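Local coordinates for ABC-type branched-chain amino acid transport systems periplasmic component-like protein (Thermomonospora curvata, PDB 4N03) that probably serves as the extracytoplasmic substrate-binding component of an ABC transporter, holding a fatty acid, here palmitic acid, between its two lobes, at residues Arg368-Lys374 with Ile385-Glu391; Thr279-Pro283 with Gly352-Pro356; Asp21-Gln25 with Val70-Thr74. The contacts are given in a common frame with arbitrary orientation. Numbering follows the deposited sequence.

Contact 1: residues Arg368-Lys374 with Ile385-Glu391; sequences RKTYIIK and IVEQAFE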
loop_
_atom_site.group_PDB
_atom_site.type_symbol
_atom_site.label_atom_id
_atom_site.label_comp_id
_atom_site.label_asym_id
_atom_site.label_seq_id
_atom_site.Cartn_x
_atom_site.Cartn_y
_atom_site.Cartn_z
ATOM N N ARG A 368 -12.645 -5.506 1.796
ATOM C CA ARG A 368 -13.027 -4.396 2.683
ATOM C C ARG A 368 -12.659 -4.629 4.129
ATOM O O ARG A 368 -13.170 -3.963 5.012
ATOM C CB ARG A 368 -14.511 -3.995 2.529
ATOM C CG ARG A 368 -14.836 -3.576 1.138
ATOM C CD ARG A 368 -16.216 -2.948 1.060
ATOM N NE ARG A 368 -16.591 -2.783 -0.320
ATOM C CZ ARG A 368 -17.572 -1.941 -0.730
ATOM N NH1 ARG A 368 -18.133 -1.102 0.118
ATOM N NH2 ARG A 368 -17.848 -1.930 -1.990
ATOM N N LYS A 369 -11.698 -5.568 4.370
ATOM C CA LYS A 369 -11.276 -5.885 5.717
ATOM C C LYS A 369 -9.988 -5.105 6.080
ATOM O O LYS A 369 -9.005 -5.122 5.341
ATOM C CB LYS A 369 -11.031 -7.371 5.828
ATOM C CG LYS A 369 -12.278 -8.177 5.586
ATOM C CD LYS A 369 -12.195 -9.628 5.937
ATOM C CE LYS A 369 -13.474 -10.333 5.520
ATOM N NZ LYS A 369 -13.638 -10.422 4.026
ATOM N N THR A 370 -10.072 -4.407 7.195
ATOM C CA THR A 370 -8.997 -3.560 7.688
ATOM C C THR A 370 -8.558 -4.039 9.061
ATOM O O THR A 370 -9.379 -4.273 9.941
ATOM C CB THR A 370 -9.544 -2.113 7.850
ATOM O OG1 THR A 370 -10.037 -1.645 6.583
ATOM C CG2 THR A 370 -8.521 -1.147 8.414
ATOM N N TYR A 371 -7.231 -4.210 9.239
ATOM C CA TYR A 371 -6.621 -4.381 10.566
ATOM C C TYR A 371 -6.410 -3.068 11.223
ATOM O O TYR A 371 -6.229 -2.041 10.528
ATOM C CB TYR A 371 -5.208 -4.990 10.452
ATOM C CG TYR A 371 -5.089 -6.374 9.895
ATOM C CD1 TYR A 371 -4.939 -6.590 8.540
ATOM C CD2 TYR A 371 -5.035 -7.500 10.735
ATOM C CE1 TYR A 371 -4.786 -7.853 8.010
ATOM C CE2 TYR A 371 -4.881 -8.768 10.207
ATOM C CZ TYR A 371 -4.722 -8.941 8.871
ATOM O OH TYR A 371 -4.570 -10.225 8.392
ATOM N N ILE A 372 -6.418 -3.036 12.551
ATOM C CA ILE A 372 -5.842 -1.895 13.275
ATOM C C ILE A 372 -4.524 -2.435 13.880
ATOM O O ILE A 372 -4.562 -3.448 14.597
ATOM C CB ILE A 372 -6.737 -1.353 14.381
ATOM C CG1 ILE A 372 -8.108 -0.993 13.854
ATOM C CG2 ILE A 372 -6.028 -0.177 15.071
ATOM C CD1 ILE A 372 -8.139 0.102 12.817
ATOM N N ILE A 373 -3.422 -1.773 13.622
ATOM C CA ILE A 373 -2.124 -2.136 14.148
ATOM C C ILE A 373 -1.583 -0.978 14.962
ATOM O O ILE A 373 -2.044 0.158 14.855
ATOM C CB ILE A 373 -1.142 -2.632 13.045
ATOM C CG1 ILE A 373 -0.627 -1.516 12.198
ATOM C CG2 ILE A 373 -1.775 -3.750 12.233
ATOM C CD1 ILE A 373 0.409 -1.949 11.216
ATOM N N LYS A 374 -0.551 -1.236 15.759
ATOM C CA LYS A 374 0.174 -0.156 16.422
ATOM C C LYS A 374 1.672 -0.443 16.340
ATOM O O LYS A 374 2.123 -1.626 16.351
ATOM C CB LYS A 374 -0.230 0.025 17.866
ATOM C CG LYS A 374 0.115 -1.184 18.729
ATOM C CD LYS A 374 -0.284 -1.024 20.179
ATOM C CE LYS A 374 0.532 0.013 20.943
ATOM N NZ LYS A 374 1.992 -0.330 21.066
ATOM N N ILE A 385 -0.730 -6.393 15.772
ATOM C CA ILE A 385 -2.181 -6.275 15.577
ATOM C C ILE A 385 -2.852 -5.866 16.872
ATOM O O ILE A 385 -2.641 -6.476 17.929
ATOM C CB ILE A 385 -2.725 -7.626 15.074
ATOM C CG1 ILE A 385 -2.224 -7.883 13.670
ATOM C CG2 ILE A 385 -4.252 -7.634 15.111
ATOM C CD1 ILE A 385 -2.469 -9.301 13.155
ATOM N N VAL A 386 -3.681 -4.830 16.793
ATOM C CA VAL A 386 -4.560 -4.432 17.881
ATOM C C VAL A 386 -5.952 -4.989 17.613
ATOM O O VAL A 386 -6.583 -5.522 18.517
ATOM C CB VAL A 386 -4.590 -2.884 18.022
ATOM C CG1 VAL A 386 -5.557 -2.436 19.104
ATOM C CG2 VAL A 386 -3.181 -2.439 18.398
ATOM N N GLU A 387 -6.423 -4.869 16.370
ATOM C CA GLU A 387 -7.719 -5.425 15.977
ATOM C C GLU A 387 -7.521 -6.238 14.756
ATOM O O GLU A 387 -6.992 -5.767 13.749
ATOM C CB GLU A 387 -8.720 -4.304 15.707
ATOM C CG GLU A 387 -10.162 -4.735 15.632
ATOM C CD GLU A 387 -10.694 -5.176 16.969
ATOM O OE1 GLU A 387 -10.413 -4.508 17.985
ATOM O OE2 GLU A 387 -11.445 -6.146 16.982
ATOM N N GLN A 388 -7.940 -7.503 14.825
ATOM C CA GLN A 388 -7.867 -8.382 13.664
ATOM C C GLN A 388 -8.731 -7.805 12.539
ATOM O O GLN A 388 -9.696 -7.071 12.762
ATOM C CB GLN A 388 -8.397 -9.788 13.991
ATOM C CG GLN A 388 -7.485 -10.596 14.912
ATOM C CD GLN A 388 -6.125 -10.948 14.299
ATOM O OE1 GLN A 388 -5.930 -10.978 13.083
ATOM N NE2 GLN A 388 -5.193 -11.267 15.146
ATOM N N ALA A 389 -8.369 -8.126 11.309
ATOM C CA ALA A 389 -9.046 -7.532 10.150
ATOM C C ALA A 389 -10.543 -7.698 10.209
ATOM O O ALA A 389 -11.045 -8.782 10.467
ATOM C CB ALA A 389 -8.514 -8.093 8.868
ATOM N N PHE A 390 -11.259 -6.613 9.966
ATOM C CA PHE A 390 -12.708 -6.593 10.029
ATOM C C PHE A 390 -13.279 -5.682 8.955
ATOM O O PHE A 390 -12.664 -4.732 8.538
ATOM C CB PHE A 390 -13.205 -6.161 11.415
ATOM C CG PHE A 390 -12.928 -4.712 11.732
ATOM C CD1 PHE A 390 -11.687 -4.323 12.174
ATOM C CD2 PHE A 390 -13.886 -3.705 11.500
ATOM C CE1 PHE A 390 -11.397 -2.998 12.405
ATOM C CE2 PHE A 390 -13.579 -2.360 11.728
ATOM C CZ PHE A 390 -12.317 -2.028 12.149
ATOM N N GLU A 391 -14.505 -5.993 8.573
ATOM C CA GLU A 391 -15.315 -5.158 7.704
ATOM C C GLU A 391 -16.514 -4.670 8.459
ATOM O O GLU A 391 -17.400 -5.457 8.781
ATOM C CB GLU A 391 -15.713 -5.960 6.484
ATOM C CG GLU A 391 -16.628 -5.195 5.534
ATOM C CD GLU A 391 -17.000 -5.979 4.300
ATOM O OE1 GLU A 391 -16.569 -7.152 4.122
ATOM O OE2 GLU A 391 -17.659 -5.338 3.461
HETATM O O HOH W 1 -14.409 -7.805 2.451
#
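Two neighbouring antiparallel strands of a beta hairpin meet here, at one edge of the mixed seven-stranded sheet of one lobe of a periplasmic binding protein; strand 383-390 forms that edge and strand 370-375 joins it to strand 275-279. Thr370 and Phe390 form a hydrogen-bonded pair, with Thr370 N to Phe390 O at 2.9 Å and Phe390 N to Thr370 O at 3.0 Å. The register slips on both sides of Ile372, in part through a classic beta bulge: Val386 and Glu387 both face Ile372, whose O accepts from Val386 N at 2.7 Å and from Glu387 N at 2.9 Å, while Ile372 N donates to Glu387 O at 3.0 Å. The chain turns a corner at these two residues. Beta-branched Thr370 and Ile372 suit the extended backbone, and their side chains share a sheet face with Phe390, covered by helix 148-161, where Thr370 OG1 bonds to Asp151 and Asn154 and Trp158 packs on Ile372. Tyr371 leaves from the opposite side and its ring end returns against strand 388-390; its hydroxyl bonds to Gly354 O, and the small methyl of Ala389 fits closely over the ring face. At the open end of the hairpin a water bridges Arg368 N, Lys369 NZ and Glu391 OE1. The CH-pi contact is almost ideally centred, Ala389 CB standing 3.7 Å from the Tyr371 ring centroid, 3° off the normal.

Contact 2: residues Thr279-Pro283 with Gly352-Pro356; sequences TAGAP and GLGTP. With PLM (palmitic acid), chain B.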
loop_
_atom_site.group_PDB
_atom_site.type_symbol
_atom_site.label_atom_id
_atom_site.label_comp_id
_atom_site.label_asym_id
_atom_site.label_seq_id
_atom_site.Cartn_x
_atom_site.Cartn_y
_atom_site.Cartn_z
ATOM N N THR A 279 -4.932 -0.575 8.249
ATOM C CA THR A 279 -4.276 -1.156 7.105
ATOM C C THR A 279 -4.873 -2.501 6.764
ATOM O O THR A 279 -5.205 -3.272 7.670
ATOM C CB THR A 279 -2.763 -1.347 7.393
ATOM O OG1 THR A 279 -2.174 -1.982 6.262
ATOM C CG2 THR A 279 -2.484 -2.142 8.655
ATOM N N ALA A 280 -4.993 -2.816 5.478
ATOM C CA ALA A 280 -5.431 -4.124 5.040
ATOM C C ALA A 280 -4.331 -5.188 5.162
ATOM O O ALA A 280 -4.611 -6.358 5.010
ATOM C CB ALA A 280 -5.872 -4.087 3.587
ATOM N N GLY A 281 -3.075 -4.760 5.371
ATOM C CA GLY A 281 -1.942 -5.674 5.423
ATOM C C GLY A 281 -1.576 -6.114 6.824
ATOM O O GLY A 281 -1.574 -5.328 7.754
ATOM N N ALA A 282 -1.259 -7.395 6.946
ATOM C CA ALA A 282 -0.808 -7.910 8.216
ATOM C C ALA A 282 0.642 -7.449 8.477
ATOM O O ALA A 282 1.436 -7.351 7.531
ATOM C CB ALA A 282 -0.837 -9.414 8.203
ATOM N N PRO A 283 0.955 -7.151 9.735
ATOM C CA PRO A 283 2.330 -6.858 10.059
ATOM C C PRO A 283 3.177 -8.163 10.158
ATOM O O PRO A 283 2.639 -9.264 10.202
ATOM C CB PRO A 283 2.203 -6.163 11.401
ATOM C CG PRO A 283 1.046 -6.832 12.046
ATOM C CD PRO A 283 0.108 -7.137 10.909
ATOM N N GLY A 352 -1.422 -16.399 1.923
ATOM C CA GLY A 352 -1.020 -16.724 3.267
ATOM C C GLY A 352 -0.454 -15.592 4.077
ATOM O O GLY A 352 -0.037 -15.825 5.215
ATOM N N LEU A 353 -0.410 -14.389 3.525
ATOM C CA LEU A 353 0.181 -13.254 4.177
ATOM C C LEU A 353 -0.812 -12.350 4.875
ATOM O O LEU A 353 -0.431 -11.293 5.362
ATOM C CB LEU A 353 0.978 -12.450 3.161
ATOM C CG LEU A 353 2.156 -13.184 2.538
ATOM C CD1 LEU A 353 2.755 -12.323 1.440
ATOM C CD2 LEU A 353 3.238 -13.554 3.521
ATOM N N GLY A 354 -2.072 -12.776 4.932
ATOM C CA GLY A 354 -3.055 -12.085 5.762
ATOM C C GLY A 354 -4.055 -11.191 5.039
ATOM O O GLY A 354 -4.814 -10.522 5.730
ATOM N N THR A 355 -4.088 -11.213 3.717
ATOM C CA THR A 355 -5.033 -10.362 2.977
ATOM C C THR A 355 -5.610 -11.121 1.779
ATOM O O THR A 355 -5.221 -10.908 0.651
ATOM C CB THR A 355 -4.323 -9.090 2.490
ATOM O OG1 THR A 355 -3.558 -8.466 3.535
ATOM C CG2 THR A 355 -5.318 -8.071 1.967
ATOM N N PRO A 356 -6.571 -12.001 2.045
ATOM C CA PRO A 356 -7.264 -12.645 0.931
ATOM C C PRO A 356 -7.961 -11.588 0.043
ATOM O O PRO A 356 -8.412 -10.542 0.554
ATOM C CB PRO A 356 -8.323 -13.522 1.631
ATOM C CG PRO A 356 -7.786 -13.769 2.984
ATOM C CD PRO A 356 -6.999 -12.514 3.345
HETATM C C1 PLM B . 0.159 6.970 -1.678
HETATM O O1 PLM B . -0.854 6.261 -1.915
HETATM O O2 PLM B . 0.605 7.850 -2.445
HETATM C C2 PLM B . 1.000 6.628 -0.470
HETATM C C3 PLM B . 1.942 5.413 -0.878
HETATM C C4 PLM B . 2.686 4.818 0.295
HETATM C C5 PLM B . 3.614 3.723 -0.104
HETATM C C6 PLM B . 4.364 2.955 1.005
HETATM C C7 PLM B . 3.570 1.726 1.428
HETATM C C8 PLM B . 4.091 0.991 2.632
HETATM C C9 PLM B . 3.495 -0.385 2.864
HETATM C CA PLM B . 2.232 -0.413 3.756
HETATM C CB PLM B . 1.581 -1.848 3.634
HETATM C CC PLM B . 0.073 -1.756 3.257
HETATM C CD PLM B . -0.489 -3.005 2.612
HETATM C CE PLM B . -1.951 -2.964 2.187
HETATM C CF PLM B . -2.210 -3.953 1.040
HETATM C CG PLM B . -2.500 -5.376 1.482
HETATM O O HOH W 2 -1.037 -8.811 4.383
#
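In this periplasmic-binding-protein fold, the loop leaving strand 275-279 meets the loop that precedes strand 370-375, beside the methyl end of the bound palmitic acid. Thr279, the last residue of its strand, opens the first loop with an ST turn: its OG1 accepts from Gly281 N at 3.1 Å, the threonine side chain being short enough to put its hydroxyl next to the backbone N two residues on, as this turn needs. The same OG1 lies 3.8 Å from palmitic acid CC, so the turn borders the lipid chain. Ala280 then offers its carbonyl across the gap, where Thr355 OG1 donates to Ala280 O at 2.8 Å, the one direct hydrogen bond between the segments; Ala280 CB lies 4.3 Å from Thr355 CG2. Gly281 must be small because a CB would clash with palmitic acid CD; its N is 3.8 Å from palmitic acid CE. At Ala282 the loop turns its methyl toward the other segment, and CB comes to 3.4 Å from Leu353 O. Gly354 lies just beyond: a CB there would collide with that methyl, and its positive phi of 104° calls for glycine in any case. Pro283 points away, packing on Ile373 and Ile385 of the hairpin. Thr355 also borders the ligand, its OG1 3.9 Å from palmitic acid CG, the terminal methyl. A water completes the join, accepting from Ala282 N at 2.9 Å and donating to Leu353 O and to Thr355 OG1, each at 2.7 Å.

Contact 3: residues Asp21-Gln25 with Val70-Thr74; sequences DGVKQ and VCGRT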
loop_
_atom_site.group_PDB
_atom_site.type_symbol
_atom_site.label_atom_id
_atom_site.label_comp_id
_atom_site.label_asym_id
_atom_site.label_seq_id
_atom_site.Cartn_x
_atom_site.Cartn_y
_atom_site.Cartn_z
ATOM N N ASP A 21 9.717 -22.541 -27.432
ATOM C CA ASP A 21 8.816 -23.399 -26.721
ATOM C C ASP A 21 7.349 -23.180 -27.137
ATOM O O ASP A 21 6.463 -23.731 -26.504
ATOM C CB ASP A 21 8.999 -23.230 -25.199
ATOM C CG ASP A 21 8.755 -21.825 -24.734
ATOM O OD1 ASP A 21 8.530 -20.883 -25.554
ATOM O OD2 ASP A 21 8.798 -21.665 -23.494
ATOM N N GLY A 22 7.116 -22.375 -28.177
ATOM C CA GLY A 22 5.745 -22.051 -28.624
ATOM C C GLY A 22 4.994 -21.000 -27.797
ATOM O O GLY A 22 3.797 -20.755 -28.038
ATOM N N VAL A 23 5.675 -20.352 -26.879
ATOM C CA VAL A 23 5.055 -19.357 -26.031
ATOM C C VAL A 23 5.150 -17.996 -26.699
ATOM O O VAL A 23 6.205 -17.534 -27.085
ATOM C CB VAL A 23 5.705 -19.356 -24.628
ATOM C CG1 VAL A 23 5.180 -18.196 -23.802
ATOM C CG2 VAL A 23 5.530 -20.705 -23.953
ATOM N N LYS A 24 3.991 -17.335 -26.824
ATOM C CA LYS A 24 3.960 -15.985 -27.355
ATOM C C LYS A 24 4.642 -15.012 -26.392
ATOM O O LYS A 24 4.483 -15.107 -25.190
ATOM C CB LYS A 24 2.518 -15.536 -27.615
ATOM C CG LYS A 24 1.781 -16.304 -28.700
ATOM C CD LYS A 24 0.297 -15.945 -28.709
ATOM C CE LYS A 24 -0.513 -16.767 -29.690
ATOM N NZ LYS A 24 -1.933 -16.760 -29.250
ATOM N N GLN A 25 5.450 -14.118 -26.955
ATOM C CA GLN A 25 6.290 -13.231 -26.166
ATOM C C GLN A 25 5.917 -11.762 -26.411
ATOM O O GLN A 25 6.173 -11.241 -27.466
ATOM C CB GLN A 25 7.762 -13.481 -26.508
ATOM C CG GLN A 25 8.205 -14.934 -26.263
ATOM C CD GLN A 25 9.645 -15.275 -26.637
ATOM O OE1 GLN A 25 10.142 -16.276 -26.140
ATOM N NE2 GLN A 25 10.280 -14.543 -27.488
ATOM N N VAL A 70 10.057 -18.943 -14.781
ATOM C CA VAL A 70 8.669 -19.154 -15.268
ATOM C C VAL A 70 8.744 -19.522 -16.737
ATOM O O VAL A 70 9.365 -18.793 -17.520
ATOM C CB VAL A 70 7.758 -17.914 -15.135
ATOM C CG1 VAL A 70 6.386 -18.213 -15.687
ATOM C CG2 VAL A 70 7.670 -17.526 -13.667
ATOM N N CYS A 71 8.179 -20.661 -17.119
ATOM C CA CYS A 71 8.182 -21.010 -18.548
ATOM C C CYS A 71 9.666 -21.109 -19.008
ATOM O O CYS A 71 9.980 -20.778 -20.139
ATOM C CB CYS A 71 7.272 -19.968 -19.346
ATOM S SG CYS A 71 5.851 -20.774 -20.157
ATOM N N GLY A 72 10.582 -21.532 -18.112
ATOM C CA GLY A 72 12.004 -21.599 -18.396
ATOM C C GLY A 72 12.729 -20.279 -18.588
ATOM O O GLY A 72 13.898 -20.222 -19.072
ATOM N N ARG A 73 12.073 -19.190 -18.189
ATOM C CA ARG A 73 12.596 -17.873 -18.343
ATOM C C ARG A 73 12.882 -17.246 -16.972
ATOM O O ARG A 73 12.122 -17.384 -16.012
ATOM C CB ARG A 73 11.586 -17.008 -19.103
ATOM C CG ARG A 73 11.434 -17.441 -20.564
ATOM C CD ARG A 73 10.233 -16.766 -21.212
ATOM N NE ARG A 73 10.076 -17.083 -22.613
ATOM C CZ ARG A 73 9.573 -18.214 -23.083
ATOM N NH1 ARG A 73 9.130 -19.147 -22.298
ATOM N NH2 ARG A 73 9.453 -18.363 -24.392
ATOM N N THR A 74 14.012 -16.561 -16.910
ATOM C CA THR A 74 14.432 -15.871 -15.691
ATOM C C THR A 74 13.713 -14.533 -15.573
ATOM O O THR A 74 13.642 -13.813 -16.526
ATOM C CB THR A 74 15.963 -15.633 -15.673
ATOM O OG1 THR A 74 16.341 -14.695 -16.688
ATOM C CG2 THR A 74 16.720 -16.870 -15.918
#
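A buried arginine tethers the N-terminal segment to a tight turn stapled by a disulfide. The turn, type I' from Val70 to Arg73, is closed by Val70 N to Arg73 O at 2.9 Å and Arg73 N to Val70 O at 2.8 Å. Its two central residues have positive phi, easy for Gly72 and also taken by Cys71, at the corner from which it forms the disulfide with Cys329. The long side chain of Arg73 reaches Asp21 in a two-pronged salt bridge, NH1 to OD2 at 2.8 Å and NH2 to OD1 at 2.9 Å, and NH2 also donates to Gln25 OE1 at 2.8 Å. An uncharged amide suits this second place, since the carboxylate answers the charge; Arg73 NE bonds to Thr30 O. An Asx turn positions Asp21, its OD1 accepting from Val23 N at 3.2 Å. Val23 lays CG1 over a face of the guanidinium and sets CG2 3.8 Å from Cys71 SG. Leu334 of strand 333-334, the parallel partner of strand 24-25, packs on Val23, Cys71 and Arg73. Such bidentate end-on pairing is a standard geometry of arginine-carboxylate salt bridges; here it joins the N-terminal segment to the type I' turn before strand 74-81.

Overall arrangement
From the N terminus, contact 3 closes first, bringing segment 21-25 to the turn between helix 47-66 and strand 74-81, on the lobe built around the four-stranded parallel sheet. Contact 2 closes a longer, largely helical excursion between Pro283 and Gly352, and contact 1 then closes a short hairpin. The three follow one another in series, neither nested nor crossed. Contacts 1 and 2 touch, with centres about 9 Å apart: Tyr371 N is 2.7 Å from Thr279 O, so the hairpin of the seven-stranded sheet backs the loops beside the lipid. Contact 3 is remote, its centre about 31 Å from that of contact 2 and 40 Å from that of contact 1.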